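Long-range contact in DPS Protein (PDB 1N1Q), which probably protects DNA during starvation by binding it and by oxidising and storing iron inside a hollow dodecameric shell: residues Leu12-Val17 against Glu62-Ile67. Numbering follows the deposited sequence.
Sequences LLNRQV and ERVLSI. With FEO (mu-oxo-diiron), chain E.
Leu13 and Val64 carry the apolar part of the contact, their side chains sliding past each other in opposite directions. CG2 of Val64 lies 3.6 Å from CB of Leu13; with CG1 anti to the backbone N (chi1 166°), CG2 sits beside that N, anti to the carbonyl carbon. The compact, branched valine suits this spot, where the CA atoms of Leu13 and Val64 come within 6.6 Å. The longer leucine spreads further: its CD2 meets CG of Arg63 at 3.8 Å and, tip to tip, CD1 of Ile67. Ile67, just past the last helical turn, thereby extends the apolar patch beyond the helix end, and its CG2 also lies 3.5 Å above the guanidinium plane of Arg63, toward the rim.

Helices 4-33 and 39-66 run nearly antiparallel here, their local axes at 160° and 9.8 Å apart, as neighbours in the four-helix bundle of the ferritin-like fold. Leu13 also touches Thr126 and Leu130 of helix 124-148, so this side chain bridges its own helix, helix 39-66 and helix 124-148.

Polar groups border this patch without hydrogen-bonding across it. Asn14 crosses Val64 at about a right angle, its OD1 resting against CG2, while the amide accepts from Ile72 N and donates to Ser70 O; asparagine can do both at once. Arg63 carries its charge on to Asp123 through NH2, in a salt bridge, and hydrogen-bonds Thr126 OG1 through NE.

On helix 39-66, Ser66 OG donates to Glu62 O at 2.8 Å, from the opposite face of the carbonyl plane to Ser66 N. The Glu62 side chain is extended beyond CG, and its OE2 binds FE1 of the mu-oxo-diiron group at 2.1 Å, sharing this ferroxidase centre with Asp58 and with His31 of a second subunit.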
loop_
_atom_site.group_PDB
_atom_site.type_symbol
_atom_site.label_atom_id
_atom_site.label_comp_id
_atom_site.label_asym_id
_atom_site.label_seq_id
_atom_site.Cartn_x
_atom_site.Cartn_y
_atom_site.Cartn_z
ATOM N N LEU A 12 -14.701 21.576 -25.509
ATOM C CA LEU A 12 -13.767 20.985 -26.454
ATOM C C LEU A 12 -12.729 20.146 -25.724
ATOM O O LEU A 12 -12.274 19.120 -26.231
ATOM C CB LEU A 12 -13.087 22.081 -27.274
ATOM C CG LEU A 12 -14.060 22.759 -28.244
ATOM C CD1 LEU A 12 -13.383 23.932 -28.923
ATOM C CD2 LEU A 12 -14.533 21.738 -29.276
ATOM N N LEU A 13 -12.355 20.588 -24.529
ATOM C CA LEU A 13 -11.399 19.854 -23.713
ATOM C C LEU A 13 -12.017 18.510 -23.315
ATOM O O LEU A 13 -11.380 17.467 -23.434
ATOM C CB LEU A 13 -11.055 20.673 -22.461
ATOM C CG LEU A 13 -9.603 21.124 -22.207
ATOM C CD1 LEU A 13 -8.826 21.223 -23.504
ATOM C CD2 LEU A 13 -9.626 22.458 -21.479
ATOM N N ASN A 14 -13.260 18.544 -22.848
ATOM C CA ASN A 14 -13.950 17.324 -22.429
ATOM C C ASN A 14 -14.154 16.342 -23.575
ATOM O O ASN A 14 -14.267 15.137 -23.358
ATOM C CB ASN A 14 -15.299 17.657 -21.774
ATOM C CG ASN A 14 -15.166 17.928 -20.282
ATOM O OD1 ASN A 14 -14.354 17.300 -19.608
ATOM N ND2 ASN A 14 -15.978 18.844 -19.755
ATOM N N ARG A 15 -14.200 16.861 -24.795
ATOM C CA ARG A 15 -14.362 16.024 -25.976
ATOM C C ARG A 15 -13.128 15.130 -26.077
ATOM O O ARG A 15 -13.219 13.957 -26.428
ATOM C CB ARG A 15 -14.464 16.903 -27.215
ATOM C CG ARG A 15 -15.354 16.352 -28.308
ATOM C CD ARG A 15 -14.640 15.354 -29.196
ATOM N NE ARG A 15 -15.185 15.412 -30.550
ATOM C CZ ARG A 15 -15.149 16.503 -31.313
ATOM N NH1 ARG A 15 -14.590 17.619 -30.854
ATOM N NH2 ARG A 15 -15.683 16.487 -32.527
ATOM N N GLN A 16 -11.968 15.697 -25.762
ATOM C CA GLN A 16 -10.727 14.943 -25.816
ATOM C C GLN A 16 -10.582 14.040 -24.597
ATOM O O GLN A 16 -9.942 12.992 -24.659
ATOM C CB GLN A 16 -9.537 15.892 -25.947
ATOM C CG GLN A 16 -9.568 16.707 -27.230
ATOM C CD GLN A 16 -9.904 15.859 -28.450
ATOM O OE1 GLN A 16 -9.312 14.799 -28.665
ATOM N NE2 GLN A 16 -10.861 16.320 -29.253
ATOM N N VAL A 17 -11.169 14.456 -23.481
ATOM C CA VAL A 17 -11.142 13.638 -22.277
ATOM C C VAL A 17 -11.899 12.368 -22.643
ATOM O O VAL A 17 -11.446 11.264 -22.362
ATOM C CB VAL A 17 -11.867 14.324 -21.086
ATOM C CG1 VAL A 17 -12.112 13.308 -19.971
ATOM C CG2 VAL A 17 -11.024 15.480 -20.546
ATOM N N GLU A 62 -7.872 17.837 -15.638
ATOM C CA GLU A 62 -7.438 18.828 -14.669
ATOM C C GLU A 62 -7.325 20.226 -15.250
ATOM O O GLU A 62 -7.453 21.208 -14.519
ATOM C CB GLU A 62 -6.140 18.369 -13.994
ATOM C CG GLU A 62 -6.444 17.245 -13.017
ATOM C CD GLU A 62 -5.236 16.671 -12.323
ATOM O OE1 GLU A 62 -4.096 17.031 -12.678
ATOM O OE2 GLU A 62 -5.441 15.837 -11.418
ATOM N N ARG A 63 -7.118 20.318 -16.560
ATOM C CA ARG A 63 -7.066 21.622 -17.205
ATOM C C ARG A 63 -8.511 22.139 -17.203
ATOM O O ARG A 63 -8.755 23.332 -17.007
ATOM C CB ARG A 63 -6.520 21.506 -18.638
ATOM C CG ARG A 63 -6.430 22.835 -19.384
ATOM C CD ARG A 63 -5.565 23.847 -18.632
ATOM N NE ARG A 63 -5.743 25.203 -19.147
ATOM C CZ ARG A 63 -5.418 26.303 -18.479
ATOM N NH1 ARG A 63 -4.890 26.216 -17.266
ATOM N NH2 ARG A 63 -5.654 27.492 -19.013
ATOM N N VAL A 64 -9.470 21.237 -17.413
ATOM C CA VAL A 64 -10.884 21.617 -17.395
ATOM C C VAL A 64 -11.196 22.231 -16.033
ATOM O O VAL A 64 -11.804 23.295 -15.935
ATOM C CB VAL A 64 -11.813 20.391 -17.608
ATOM C CG1 VAL A 64 -13.258 20.757 -17.250
ATOM C CG2 VAL A 64 -11.735 19.916 -19.056
ATOM N N LEU A 65 -10.773 21.546 -14.979
ATOM C CA LEU A 65 -10.993 22.028 -13.623
ATOM C C LEU A 65 -10.307 23.379 -13.399
ATOM O O LEU A 65 -10.861 24.266 -12.756
ATOM C CB LEU A 65 -10.451 21.013 -12.612
ATOM C CG LEU A 65 -11.184 19.670 -12.496
ATOM C CD1 LEU A 65 -10.285 18.643 -11.825
ATOM C CD2 LEU A 65 -12.467 19.864 -11.704
ATOM N N SER A 66 -9.099 23.523 -13.938
ATOM C CA SER A 66 -8.325 24.746 -13.799
ATOM C C SER A 66 -8.971 25.960 -14.457
ATOM O O SER A 66 -8.646 27.092 -14.100
ATOM C CB SER A 66 -6.918 24.543 -14.363
ATOM O OG SER A 66 -6.211 23.591 -13.588
ATOM N N ILE A 67 -9.875 25.738 -15.410
ATOM C CA ILE A 67 -10.538 26.868 -16.048
ATOM C C ILE A 67 -11.990 27.002 -15.587
ATOM O O ILE A 67 -12.763 27.754 -16.170
ATOM C CB ILE A 67 -10.497 26.769 -17.595
ATOM C CG1 ILE A 67 -11.166 25.472 -18.062
ATOM C CG2 ILE A 67 -9.057 26.883 -18.082
ATOM C CD1 ILE A 67 -11.528 25.489 -19.552
HETATM FE FE1 FEO E . -4.405 14.060 -11.175
HETATM FE FE2 FEO E . -1.840 15.901 -10.079
HETATM O O FEO E . -2.696 14.141 -10.352
HETATM O O HOH W 1 -2.253 16.141 -7.943
#